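Local coordinates for putative glycosyl hydrolase (Bacteroides thetaiotaomicron VPI-5482, PDB 3K11), which is a putative glycoside hydrolase of family 88, probably cleaving sugar linkages, though its substrate is not established, at residues V39-I43 with Y400-L404; A93-T98 with A408-R412. One frame throughout, in Å; residues are numbered along the deposited sequence. Where two conformers were deposited one is given.

Contact 1. Residues V39-I43 with Y400-L404; sequences VFAYI and YGPVL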
loop_
_atom_site.group_PDB
_atom_site.type_symbol
_atom_site.label_atom_id
_atom_site.label_comp_id
_atom_site.label_asym_id
_atom_site.label_seq_id
_atom_site.Cartn_x
_atom_site.Cartn_y
_atom_site.Cartn_z
ATOM N N VAL A 39 25.965 22.864 -6.583
ATOM C CA VAL A 39 26.329 21.522 -7.034
ATOM C C VAL A 39 27.405 21.629 -8.124
ATOM O O VAL A 39 28.404 20.905 -8.104
ATOM C CB VAL A 39 25.110 20.745 -7.585
ATOM C CG1 VAL A 39 25.578 19.438 -8.179
ATOM C CG2 VAL A 39 24.021 20.535 -6.484
ATOM N N PHE A 40 27.205 22.538 -9.074
ATOM C CA PHE A 40 28.144 22.696 -10.173
ATOM C C PHE A 40 29.537 23.069 -9.659
ATOM O O PHE A 40 30.546 22.516 -10.107
ATOM C CB PHE A 40 27.636 23.769 -11.143
ATOM C CG PHE A 40 28.579 24.040 -12.278
ATOM C CD1 PHE A 40 28.849 23.059 -13.196
ATOM C CD2 PHE A 40 29.235 25.265 -12.391
ATOM C CE1 PHE A 40 29.737 23.264 -14.233
ATOM C CE2 PHE A 40 30.125 25.482 -13.417
ATOM C CZ PHE A 40 30.362 24.479 -14.361
ATOM N N ALA A 41 29.604 24.014 -8.737
ATOM C CA ALA A 41 30.931 24.456 -8.234
ATOM C C ALA A 41 31.635 23.277 -7.582
ATOM O O ALA A 41 32.829 23.061 -7.740
ATOM C CB ALA A 41 30.782 25.609 -7.244
ATOM N N TYR A 42 30.877 22.488 -6.844
ATOM C CA TYR A 42 31.445 21.331 -6.193
ATOM C C TYR A 42 31.985 20.301 -7.179
ATOM O O TYR A 42 33.110 19.871 -7.068
ATOM C CB TYR A 42 30.389 20.692 -5.285
ATOM C CG TYR A 42 30.866 19.403 -4.661
ATOM C CD1 TYR A 42 31.915 19.388 -3.766
ATOM C CD2 TYR A 42 30.252 18.211 -4.951
ATOM C CE1 TYR A 42 32.357 18.193 -3.210
ATOM C CE2 TYR A 42 30.691 17.026 -4.405
ATOM C CZ TYR A 42 31.726 17.020 -3.532
ATOM O OH TYR A 42 32.125 15.795 -3.008
ATOM N N ILE A 43 31.183 19.916 -8.165
ATOM C CA ILE A 43 31.611 18.848 -9.066
ATOM C C ILE A 43 32.756 19.317 -9.963
ATOM O O ILE A 43 33.547 18.503 -10.404
ATOM C CB ILE A 43 30.465 18.256 -9.904
ATOM C CG1 ILE A 43 29.845 19.303 -10.848
ATOM C CG2 ILE A 43 29.415 17.613 -8.964
ATOM C CD1 ILE A 43 29.612 18.793 -12.227
ATOM N N TYR A 400 24.164 13.454 -9.185
ATOM C CA TYR A 400 24.611 14.789 -9.613
ATOM C C TYR A 400 23.941 15.265 -10.909
ATOM O O TYR A 400 23.386 16.385 -10.941
ATOM C CB TYR A 400 26.171 14.812 -9.655
ATOM C CG TYR A 400 26.661 14.712 -8.236
ATOM C CD1 TYR A 400 26.706 15.837 -7.429
ATOM C CD2 TYR A 400 26.870 13.481 -7.641
ATOM C CE1 TYR A 400 27.024 15.743 -6.062
ATOM C CE2 TYR A 400 27.211 13.383 -6.267
ATOM C CZ TYR A 400 27.291 14.520 -5.503
ATOM O OH TYR A 400 27.574 14.448 -4.151
ATOM N N GLY A 401 24.022 14.436 -11.956
ATOM C CA GLY A 401 23.429 14.730 -13.267
ATOM C C GLY A 401 21.965 15.054 -13.132
ATOM O O GLY A 401 21.482 16.084 -13.593
ATOM N N PRO A 402 21.237 14.149 -12.516
ATOM C CA PRO A 402 19.812 14.369 -12.347
ATOM C C PRO A 402 19.403 15.625 -11.599
ATOM O O PRO A 402 18.488 16.286 -12.011
ATOM C CB PRO A 402 19.355 13.107 -11.665
ATOM C CG PRO A 402 20.285 12.045 -12.132
ATOM C CD PRO A 402 21.635 12.774 -12.183
ATOM N N VAL A 403 20.111 15.988 -10.534
ATOM C CA VAL A 403 19.792 17.204 -9.813
ATOM C C VAL A 403 20.033 18.392 -10.710
ATOM O O VAL A 403 19.239 19.339 -10.726
ATOM C CB VAL A 403 20.606 17.271 -8.490
ATOM C CG1 VAL A 403 20.553 18.676 -7.877
ATOM C CG2 VAL A 403 20.061 16.183 -7.509
ATOM N N LEU A 404 21.161 18.392 -11.412
ATOM C CA LEU A 404 21.467 19.513 -12.310
ATOM C C LEU A 404 20.432 19.654 -13.417
ATOM O O LEU A 404 19.988 20.756 -13.747
ATOM C CB LEU A 404 22.866 19.342 -12.939
ATOM C CG LEU A 404 24.078 19.513 -11.986
ATOM C CD1 LEU A 404 25.390 18.933 -12.613
ATOM C CD2 LEU A 404 24.275 21.015 -11.627
#
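At the edge of the Y400 ring, close to its plane, sits V39 CG1, which comes within 3.8 Å of Y400 CD1. I43 CG2 meets the same ring carbon obliquely, 3.6 Å from Y400 CD1, so two methyl groups one helical turn apart converge on a single corner of the tyrosine. The Y42 ring stands further along, with Y42 CE2 4.1 Å from Y400 OH. That hydroxyl is not bonded to Y42: it is held by V394 O and V371 N, while Y42 OH pairs with Q370, so both buried phenol ends are satisfied by residues beyond the two helices. F77 also meets the Y400 ring, with the planes about 50° apart.

The two helices are consistent with the (alpha/alpha)6 barrel of six helical hairpins known for family 88: segments 39-43 and 400-404 run roughly antiparallel, at 150°, their axes 11.0 Å apart. Large side chains fill that wide spacing. V39 carries CG1 anti to its own N (chi1 173°), which sends this methyl between Y400 and L404; L404 CD2 lies 4.0 Å from V39 CG1. The other methyl, V39 CG2, approaches V403 CG1 at 4.2 Å. The other branch of L404, CD1, comes 4.2 Å from I43 CD1, and W84 of helix 82-98 packs against both I43 and Y400.

Contact 2. Residues A93-T98 with A408-R412; sequences AAAETT and AEMIR
T97 reaches across to helix 400-416 with its hydroxyl, giving a 2.7 Å hydrogen bond from T97 OG1 to A408 O. The oxygen sits between the backbone N and carbonyl carbon of T97 (chi1 70°), and it arrives above the carbonyl plane of A408, the C=O...O angle being 113°. In the conformer of R412 given here, one of two, T97 CG2 lies over one face of the guanidinium, 3.6 Å above its plane and toward the rim. R412 gets there by folding back at chi2 and chi3, whereas E96 extends to meet it: E96 OE2 lies 3.0 Å from R412 NH2 at the guanidinium edge, a salt bridge less certain for the second conformer. A valine here would probably leave A408 O without this side-chain donor and remove the hydroxyl-to-carbonyl link. Small residues permit the close approach, with A408 CB 3.4 Å from A94 CA and local axes only 8.5 Å apart, nearly parallel at 21°. Beside them T98 CG2 touches I411 CD1, while T98 OG1 turns back to A94 O. The contact thus grades from alanine packing inside to, in this conformer, an ion pair at the margin, where solvent probably weakens the charge attraction.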
loop_
_atom_site.group_PDB
_atom_site.type_symbol
_atom_site.label_atom_id
_atom_site.label_comp_id
_atom_site.label_asym_id
_atom_site.label_seq_id
_atom_site.Cartn_x
_atom_site.Cartn_y
_atom_site.Cartn_z
ATOM N N ALA A 93 21.919 20.929 -21.184
ATOM C CA ALA A 93 20.571 21.446 -21.031
ATOM C C ALA A 93 20.539 22.688 -20.162
ATOM O O ALA A 93 19.829 23.655 -20.485
ATOM C CB ALA A 93 19.626 20.362 -20.453
ATOM N N ALA A 94 21.297 22.676 -19.063
ATOM C CA ALA A 94 21.320 23.819 -18.152
ATOM C C ALA A 94 21.843 25.083 -18.856
ATOM O O ALA A 94 21.338 26.196 -18.605
ATOM C CB ALA A 94 22.116 23.513 -16.907
ATOM N N ALA A 95 22.836 24.931 -19.743
ATOM C CA ALA A 95 23.353 26.102 -20.454
ATOM C C ALA A 95 22.223 26.716 -21.252
ATOM O O ALA A 95 22.151 27.919 -21.377
ATOM C CB ALA A 95 24.520 25.738 -21.403
ATOM N N GLU A 96 21.343 25.884 -21.798
ATOM C CA GLU A 96 20.260 26.376 -22.635
ATOM C C GLU A 96 19.155 27.048 -21.851
ATOM O O GLU A 96 18.657 28.083 -22.275
ATOM C CB GLU A 96 19.660 25.255 -23.466
ATOM C CG GLU A 96 18.755 25.792 -24.583
ATOM C CD GLU A 96 17.939 24.709 -25.237
ATOM O OE1 GLU A 96 18.484 23.583 -25.406
ATOM O OE2 GLU A 96 16.763 24.990 -25.583
ATOM N N THR A 97 18.735 26.471 -20.727
ATOM C CA THR A 97 17.618 27.080 -19.999
ATOM C C THR A 97 18.004 28.293 -19.157
ATOM O O THR A 97 17.131 29.094 -18.784
ATOM C CB THR A 97 16.931 26.081 -19.106
ATOM O OG1 THR A 97 17.787 25.721 -17.997
ATOM C CG2 THR A 97 16.542 24.840 -19.886
ATOM N N THR A 98 19.288 28.423 -18.828
ATOM C CA THR A 98 19.766 29.503 -17.962
ATOM C C THR A 98 20.583 30.526 -18.697
ATOM O O THR A 98 20.753 31.641 -18.215
ATOM C CB THR A 98 20.675 28.949 -16.838
ATOM O OG1 THR A 98 21.891 28.439 -17.418
ATOM C CG2 THR A 98 19.974 27.836 -16.047
ATOM N N ALA A 408 17.796 22.670 -14.009
ATOM C CA ALA A 408 17.775 23.366 -15.297
ATOM C C ALA A 408 16.377 23.435 -15.888
ATOM O O ALA A 408 15.956 24.479 -16.384
ATOM C CB ALA A 408 18.700 22.665 -16.283
ATOM N N GLU A 409 15.662 22.319 -15.821
ATOM C CA GLU A 409 14.341 22.221 -16.403
ATOM C C GLU A 409 13.290 22.923 -15.550
ATOM O O GLU A 409 12.333 23.558 -16.071
ATOM C CB GLU A 409 13.969 20.738 -16.622
ATOM C CG GLU A 409 12.929 20.532 -17.683
ATOM C CD GLU A 409 13.386 20.892 -19.087
ATOM O OE1 GLU A 409 14.582 20.981 -19.328
ATOM O OE2 GLU A 409 12.510 21.096 -19.922
HETATM N N MSE A 410 13.473 22.890 -14.244
HETATM C CA MSE A 410 12.610 23.687 -13.368
HETATM C C MSE A 410 12.741 25.180 -13.630
HETATM O O MSE A 410 11.735 25.917 -13.607
HETATM C CB MSE A 410 12.891 23.396 -11.877
HETATM C CG MSE A 410 12.404 22.069 -11.357
HETATM SE SE MSE A 410 10.529 21.852 -11.426
HETATM C CE MSE A 410 9.969 23.459 -10.593
ATOM N N ILE A 411 13.935 25.655 -13.946
ATOM C CA ILE A 411 14.104 27.077 -14.283
ATOM C C ILE A 411 13.278 27.426 -15.521
ATOM O O ILE A 411 12.560 28.445 -15.513
ATOM C CB ILE A 411 15.606 27.454 -14.448
ATOM C CG1 ILE A 411 16.280 27.422 -13.064
ATOM C CG2 ILE A 411 15.827 28.853 -15.185
ATOM C CD1 ILE A 411 17.860 27.311 -13.080
ATOM N N ARG A 412 13.355 26.583 -16.560
ATOM C CA ARG A 412 12.532 26.775 -17.764
ATOM C C ARG A 412 11.060 26.813 -17.392
ATOM O O ARG A 412 10.328 27.714 -17.798
ATOM C CB ARG A 412 12.742 25.637 -18.758
ATOM C CG ARG A 412 11.857 25.702 -20.008
ATOM C CD ARG A 412 12.400 26.673 -20.988
ATOM N NE ARG A 412 13.409 26.067 -21.861
ATOM C CZ ARG A 412 14.342 26.750 -22.532
ATOM N NH1 ARG A 412 14.459 28.082 -22.419
ATOM N NH2 ARG A 412 15.197 26.092 -23.305
#

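Overall arrangement
Contacts 1 and 2 share helix 400-416: in contact 1 its first turn faces 39-43, and in contact 2 a later part faces 93-98; their centres are about 13 Å apart. The partners differ in direction and spacing: roughly antiparallel and wide in contact 1, nearly parallel and close in contact 2. Each contact is also touched by the third helix: W84 of helix 82-98 reaches I43 and Y400, and V32, K33 and I36 of helix 29-45 lie against I411. Contact 1 is wholly buried, its centre about 12 Å from the chain centre, whereas contact 2, its centre about 14 Å away, is partly buried. A bound 1,2-ethanediol, probably from the crystallisation liquor, lies near the I411 side chain, nearest atoms about 4 Å apart.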